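Local coordinates for protein beta-lactamase Mb2281c (Mycobacterium bovis, PDB 3I7J) that probably acts as a serine hydrolase of the beta-lactamase and penicillin-binding protein superfamily, although its natural substrate is not established, at residues Ala17-Pro22 and Asp241-Val246; Leu4-Gly8 and Leu26-Gly30. Numbering follows the deposited sequence.

Contact 1. Residues Ala17-Pro22 and Asp241-Val246; sequences AAVIGP and DLALVV
A G1 beta bulge, in which Asp241 (phi 58°, psi 52°) and Leu242 both face the last residue of strand 232-237, leads into a strand whose partner lies far back in the chain, with 218 residues between the two segments. Strands 17-21 and 242-246 run antiparallel at 163°, their axes 4.7 Å apart. Ala18 and Val245 form one hydrogen-bonded pair (Ala18 N to Val245 O 3.1 Å, Val245 N to Ala18 O 3.0 Å), Ile20 and Ala243 the next (Ile20 N to Ala243 O 2.9 Å, Ala243 N to Ile20 O 2.8 Å). Val19-Leu244 between them and Ala17-Val246 beside them are the non-hydrogen-bonded pairs; Ala17 CA makes a short CA-H...O contact of 3.1 Å with Val245 O. On one face Ile20 (m, p) sets CB 4.0 Å from Ala243 CB and CD1 4.3 Å from Val245 CG2; helix 153-164 packs on Ala18, Ala243 and Val245. On the other, Ala17 CB meets Val246 CG2 at 3.9 Å and Val19 (t) brings CG2 4.4 Å from Leu244 CD1; helix 256-271 covers Val19 and Leu244. Pro22 CG lies 3.6 Å from Asp241 OD2, salt-bridged to Arg165. Backbone hydrogen bonds thus join the chain's terminal parts in the central antiparallel sheet, while apolar side chains bury both faces against helices.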
ATOM      1  N   ALA A  17      -5.707  14.310  -6.544  1.00  7.56           N
ATOM      2  CA  ALA A  17      -4.888  14.109  -5.370  1.00  9.86           C
ATOM      3  C   ALA A  17      -5.480  14.752  -4.136  1.00 16.62           C
ATOM      4  O   ALA A  17      -6.380  15.590  -4.223  1.00 15.94           O
ATOM      5  CB  ALA A  17      -3.488  14.655  -5.614  1.00 10.28           C
ATOM      6  N   ALA A  18      -4.952  14.354  -2.983  1.00 12.64           N
ATOM      7  CA  ALA A  18      -5.407  14.873  -1.710  1.00  9.26           C
ATOM      8  C   ALA A  18      -4.319  14.773  -0.652  1.00 15.59           C
ATOM      9  O   ALA A  18      -3.556  13.806  -0.611  1.00 15.39           O
ATOM     10  CB  ALA A  18      -6.643  14.102  -1.252  1.00 10.79           C
ATOM     11  N   VAL A  19      -4.240  15.794   0.192  1.00 11.80           N
ATOM     12  CA  VAL A  19      -3.295  15.805   1.292  1.00  6.85           C
ATOM     13  C   VAL A  19      -4.186  15.562   2.501  1.00 15.27           C
ATOM     14  O   VAL A  19      -5.205  16.237   2.676  1.00 11.73           O
ATOM     15  CB  VAL A  19      -2.599  17.167   1.463  1.00 12.43           C
ATOM     16  CG1 VAL A  19      -1.663  17.115   2.674  1.00  1.78           C
ATOM     17  CG2 VAL A  19      -1.821  17.528   0.204  1.00 15.26           C
ATOM     18  N   ILE A  20      -3.814  14.584   3.319  1.00 11.54           N
ATOM     19  CA  ILE A  20      -4.590  14.238   4.502  1.00 10.19           C
ATOM     20  C   ILE A  20      -3.762  14.408   5.772  1.00 17.01           C
ATOM     21  O   ILE A  20      -2.569  14.096   5.806  1.00  8.84           O
ATOM     22  CB  ILE A  20      -5.090  12.760   4.448  1.00 10.99           C
ATOM     23  CG1 ILE A  20      -5.906  12.527   3.173  1.00 10.05           C
ATOM     24  CG2 ILE A  20      -5.934  12.435   5.676  1.00  3.68           C
ATOM     25  CD1 ILE A  20      -5.057  12.393   1.915  1.00 10.66           C
ATOM     26  N   GLY A  21      -4.414  14.918   6.807  1.00  6.82           N
ATOM     27  CA  GLY A  21      -3.773  15.110   8.089  1.00  8.79           C
ATOM     28  C   GLY A  21      -4.670  14.402   9.082  1.00 11.75           C
ATOM     29  O   GLY A  21      -5.755  13.950   8.702  1.00 14.41           O
ATOM     30  N   PRO A  22      -4.263  14.283  10.350  1.00 12.49           N
ATOM     31  CA  PRO A  22      -5.087  13.607  11.361  1.00 15.70           C
ATOM     32  C   PRO A  22      -6.480  14.228  11.544  1.00 21.18           C
ATOM     33  O   PRO A  22      -7.413  13.564  12.004  1.00 20.40           O
ATOM     34  CB  PRO A  22      -4.227  13.700  12.620  1.00 14.04           C
ATOM     35  CG  PRO A  22      -3.457  14.974  12.402  1.00 24.95           C
ATOM     36  CD  PRO A  22      -3.062  14.879  10.956  1.00 14.00           C
ATOM     37  N   ASP A 241       3.368  13.402  10.125  1.00 11.07           N
ATOM     38  CA  ASP A 241       1.966  13.161  10.465  1.00 14.00           C
ATOM     39  C   ASP A 241       1.148  13.711   9.298  1.00 13.88           C
ATOM     40  O   ASP A 241       0.230  14.510   9.480  1.00 11.96           O
ATOM     41  CB  ASP A 241       1.591  13.875  11.774  1.00 13.27           C
ATOM     42  CG  ASP A 241       0.441  13.199  12.511  1.00 19.94           C
ATOM     43  OD1 ASP A 241       0.180  12.001  12.257  1.00 21.03           O
ATOM     44  OD2 ASP A 241      -0.197  13.851  13.367  1.00 23.46           O
ATOM     45  N   LEU A 242       1.509  13.286   8.093  1.00  9.62           N
ATOM     46  CA  LEU A 242       0.829  13.728   6.881  1.00 16.24           C
ATOM     47  C   LEU A 242       0.712  12.557   5.903  1.00 18.22           C
ATOM     48  O   LEU A 242       1.516  11.625   5.940  1.00 16.07           O
ATOM     49  CB  LEU A 242       1.633  14.859   6.235  1.00 21.33           C
ATOM     50  CG  LEU A 242       0.989  16.212   5.922  1.00 26.33           C
ATOM     51  CD1 LEU A 242       0.190  16.730   7.100  1.00 19.17           C
ATOM     52  CD2 LEU A 242       2.098  17.187   5.550  1.00 23.01           C
ATOM     53  N   ALA A 243      -0.286  12.613   5.028  1.00 17.91           N
ATOM     54  CA  ALA A 243      -0.492  11.569   4.032  1.00  8.94           C
ATOM     55  C   ALA A 243      -0.752  12.213   2.678  1.00 13.80           C
ATOM     56  O   ALA A 243      -1.327  13.300   2.594  1.00 17.43           O
ATOM     57  CB  ALA A 243      -1.672  10.688   4.421  1.00  7.88           C
ATOM     58  N   LEU A 244      -0.319  11.546   1.617  1.00  7.29           N
ATOM     59  CA  LEU A 244      -0.534  12.067   0.278  1.00 15.58           C
ATOM     60  C   LEU A 244      -1.039  10.962  -0.615  1.00  9.22           C
ATOM     61  O   LEU A 244      -0.476   9.872  -0.644  1.00 13.14           O
ATOM     62  CB  LEU A 244       0.764  12.646  -0.306  1.00  9.79           C
ATOM     63  CG  LEU A 244       0.723  13.021  -1.797  1.00 15.69           C
ATOM     64  CD1 LEU A 244      -0.337  14.085  -2.053  1.00 11.85           C
ATOM     65  CD2 LEU A 244       2.097  13.516  -2.238  1.00  5.72           C
ATOM     66  N   VAL A 245      -2.122  11.244  -1.324  1.00 12.55           N
ATOM     67  CA  VAL A 245      -2.703  10.288  -2.249  1.00 11.00           C
ATOM     68  C   VAL A 245      -2.676  10.907  -3.644  1.00 17.49           C
ATOM     69  O   VAL A 245      -3.141  12.032  -3.831  1.00 17.51           O
ATOM     70  CB  VAL A 245      -4.176   9.974  -1.896  1.00  7.58           C
ATOM     71  CG1 VAL A 245      -4.842   9.267  -3.063  1.00  4.17           C
ATOM     72  CG2 VAL A 245      -4.248   9.090  -0.645  1.00  4.35           C
ATOM     73  N   VAL A 246      -2.110  10.192  -4.613  1.00 12.03           N
ATOM     74  CA  VAL A 246      -2.082  10.671  -5.993  1.00 10.78           C
ATOM     75  C   VAL A 246      -2.498   9.558  -6.946  1.00  7.28           C
ATOM     76  O   VAL A 246      -1.921   8.470  -6.936  1.00 16.02           O
ATOM     77  CB  VAL A 246      -0.679  11.184  -6.438  1.00 11.19           C
ATOM     78  CG1 VAL A 246      -0.701  11.489  -7.936  1.00  7.96           C
ATOM     79  CG2 VAL A 246      -0.305  12.457  -5.678  1.00 11.59           C
TER

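Contact 2. Residues Leu4-Gly8 and Leu26-Gly30; sequences LEVLG and LATHG
This is side-chain packing of an N-terminal 3-10 segment on the edge strand of the large antiparallel sheet, with no hydrogen bond between the two segments. Residues 4-8 coil with phi near -60° and psi from -15° to -32°, and Gly8 N bonds to Glu5 O at 2.9 Å. Opposite them, strand 26-29 is extended from Ala27 to His29, after a classic bulge in which Leu26 and Ala27 both face Val19. The closest CA pair is Leu4-His29, at 6.1 Å.

His29 (chi1 t, chi2 -74°) contributes the largest share of the contact. Leu7 CB lies over a face of the imidazole, 4.2 Å from the His29 ring centroid and 27° off its normal, a CH-pi contact. Leu4 O is over that same face, 3.5 Å from His29 CD2, and His29 CB lies 3.7 Å from Leu4 CB. His29 ND1 is buried here without a polar partner. CA-CB of Leu4 points toward the strand, and with rotamer (m, t) its CD1 lies 3.6 Å from both Ala27 O and Thr28 CA and 4.1 Å from Ala27 CB. Leu4 and Leu7 also touch strand 15-21 and helix 256-271, filling the angle between sheet and helix. Here an N-terminal 3-10 segment packs beside helix 256-271 on the face of the sheet that carries Ala17 and Val19, part of the alpha/beta domain of the serine beta-lactamase fold.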
ATOM      1  N   LEU A   4      -0.511  20.840  -4.760  1.00 11.13           N
ATOM      2  CA  LEU A   4      -1.235  19.937  -5.642  1.00 22.59           C
ATOM      3  C   LEU A   4      -1.548  20.535  -7.015  1.00 21.50           C
ATOM      4  O   LEU A   4      -1.898  19.813  -7.946  1.00 21.80           O
ATOM      5  CB  LEU A   4      -2.541  19.470  -4.985  1.00 16.47           C
ATOM      6  CG  LEU A   4      -2.436  18.727  -3.651  1.00 16.77           C
ATOM      7  CD1 LEU A   4      -3.808  18.235  -3.257  1.00  3.34           C
ATOM      8  CD2 LEU A   4      -1.460  17.547  -3.766  1.00  8.89           C
ATOM      9  N   GLU A   5      -1.418  21.849  -7.152  1.00 22.67           N
ATOM     10  CA  GLU A   5      -1.713  22.482  -8.428  1.00 21.04           C
ATOM     11  C   GLU A   5      -0.748  22.038  -9.521  1.00 23.85           C
ATOM     12  O   GLU A   5      -1.083  22.066 -10.705  1.00 17.63           O
ATOM     13  CB  GLU A   5      -1.688  23.998  -8.278  1.00 24.85           C
ATOM     14  CG  GLU A   5      -2.754  24.513  -7.334  1.00 33.66           C
ATOM     15  CD  GLU A   5      -2.722  26.022  -7.192  1.00 37.13           C
ATOM     16  OE1 GLU A   5      -2.826  26.712  -8.224  1.00 48.13           O
ATOM     17  OE2 GLU A   5      -2.590  26.512  -6.051  1.00 47.97           O
ATOM     18  N   VAL A   6       0.444  21.602  -9.129  1.00 15.60           N
ATOM     19  CA  VAL A   6       1.419  21.158 -10.111  1.00 13.49           C
ATOM     20  C   VAL A   6       0.847  20.034 -10.976  1.00 19.18           C
ATOM     21  O   VAL A   6       1.386  19.727 -12.035  1.00 20.24           O
ATOM     22  CB  VAL A   6       2.704  20.641  -9.432  1.00 19.09           C
ATOM     23  CG1 VAL A   6       2.423  19.311  -8.719  1.00  7.48           C
ATOM     24  CG2 VAL A   6       3.807  20.473 -10.471  1.00 11.25           C
ATOM     25  N   LEU A   7      -0.238  19.413 -10.525  1.00 18.41           N
ATOM     26  CA  LEU A   7      -0.853  18.327 -11.277  1.00 16.73           C
ATOM     27  C   LEU A   7      -1.370  18.803 -12.632  1.00 20.58           C
ATOM     28  O   LEU A   7      -1.369  18.048 -13.605  1.00 21.22           O
ATOM     29  CB  LEU A   7      -2.003  17.710 -10.476  1.00 18.27           C
ATOM     30  CG  LEU A   7      -1.784  16.318  -9.871  1.00 21.89           C
ATOM     31  CD1 LEU A   7      -0.620  16.339  -8.900  1.00 11.66           C
ATOM     32  CD2 LEU A   7      -3.053  15.863  -9.174  1.00 20.26           C
ATOM     33  N   GLY A   8      -1.815  20.054 -12.691  1.00 21.78           N
ATOM     34  CA  GLY A   8      -2.329  20.599 -13.936  1.00 17.13           C
ATOM     35  C   GLY A   8      -1.293  20.613 -15.042  1.00 22.62           C
ATOM     36  O   GLY A   8      -1.638  20.626 -16.221  1.00 21.23           O
ATOM     37  N   LEU A  26      -6.657  18.143   3.938  1.00 14.97           N
ATOM     38  CA  LEU A  26      -6.113  19.493   3.983  1.00 13.75           C
ATOM     39  C   LEU A  26      -6.137  20.196   2.626  1.00 12.22           C
ATOM     40  O   LEU A  26      -6.071  21.421   2.558  1.00 18.33           O
ATOM     41  CB  LEU A  26      -4.671  19.441   4.499  1.00 11.32           C
ATOM     42  CG  LEU A  26      -4.501  18.741   5.855  1.00 20.29           C
ATOM     43  CD1 LEU A  26      -3.028  18.606   6.192  1.00 10.44           C
ATOM     44  CD2 LEU A  26      -5.231  19.532   6.933  1.00 17.97           C
ATOM     45  N   ALA A  27      -6.212  19.421   1.549  1.00 13.00           N
ATOM     46  CA  ALA A  27      -6.242  19.985   0.208  1.00 13.41           C
ATOM     47  C   ALA A  27      -6.524  18.889  -0.808  1.00 16.44           C
ATOM     48  O   ALA A  27      -6.221  17.719  -0.571  1.00 17.19           O
ATOM     49  CB  ALA A  27      -4.915  20.662  -0.117  1.00  8.64           C
ATOM     50  N   THR A  28      -7.122  19.264  -1.933  1.00 10.73           N
ATOM     51  CA  THR A  28      -7.410  18.299  -2.984  1.00 11.91           C
ATOM     52  C   THR A  28      -7.201  18.980  -4.312  1.00  8.71           C
ATOM     53  O   THR A  28      -7.010  20.192  -4.374  1.00 12.06           O
ATOM     54  CB  THR A  28      -8.867  17.782  -2.941  1.00 13.33           C
ATOM     55  OG1 THR A  28      -9.758  18.834  -3.324  1.00 18.35           O
ATOM     56  CG2 THR A  28      -9.230  17.298  -1.540  1.00 10.82           C
ATOM     57  N   HIS A  29      -7.230  18.187  -5.373  1.00 18.54           N
ATOM     58  CA  HIS A  29      -7.081  18.697  -6.726  1.00 12.96           C
ATOM     59  C   HIS A  29      -7.636  17.631  -7.652  1.00 14.66           C
ATOM     60  O   HIS A  29      -7.475  16.441  -7.392  1.00 24.32           O
ATOM     61  CB  HIS A  29      -5.610  18.964  -7.050  1.00 12.32           C
ATOM     62  CG  HIS A  29      -5.404  19.624  -8.378  1.00 21.43           C
ATOM     63  ND1 HIS A  29      -5.551  18.953  -9.574  1.00 20.28           N
ATOM     64  CD2 HIS A  29      -5.123  20.907  -8.700  1.00 15.93           C
ATOM     65  CE1 HIS A  29      -5.369  19.796 -10.574  1.00 18.49           C
ATOM     66  NE2 HIS A  29      -5.109  20.989 -10.072  1.00 22.83           N
ATOM     67  N   GLY A  30      -8.303  18.056  -8.718  1.00 15.52           N
ATOM     68  CA  GLY A  30      -8.867  17.107  -9.659  1.00 12.62           C
ATOM     69  C   GLY A  30     -10.190  16.540  -9.183  1.00 11.72           C
ATOM     70  O   GLY A  30     -10.749  16.996  -8.185  1.00 14.77           O
TER

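Overall arrangement
Both contacts reach the same sheet, their centres 11 Å apart, and are joined by the pairing of neighbouring strands 15-21 and 24-29. Val19 makes part of that link: its O lies 2.7 Å from Leu26 N and its N 2.9 Å from Ala27 O, both probable hydrogen bonds, at the bulge of the edge strand. Ala17 and His29 are also joined by backbone hydrogen bonding. Ala18 CB packs 3.7 Å from Ala27 O. Strand 15-21 therefore sits between strand 242-248 and the edge strand, while Leu4 of contact 2 touches Val19 and Leu244 of contact 1. Helix 256-271 lies against both contacts. A possible SxxK site, with Ser40, Lys43 and Tyr99, would fit a serine beta-lactamase, but lies in neither contact.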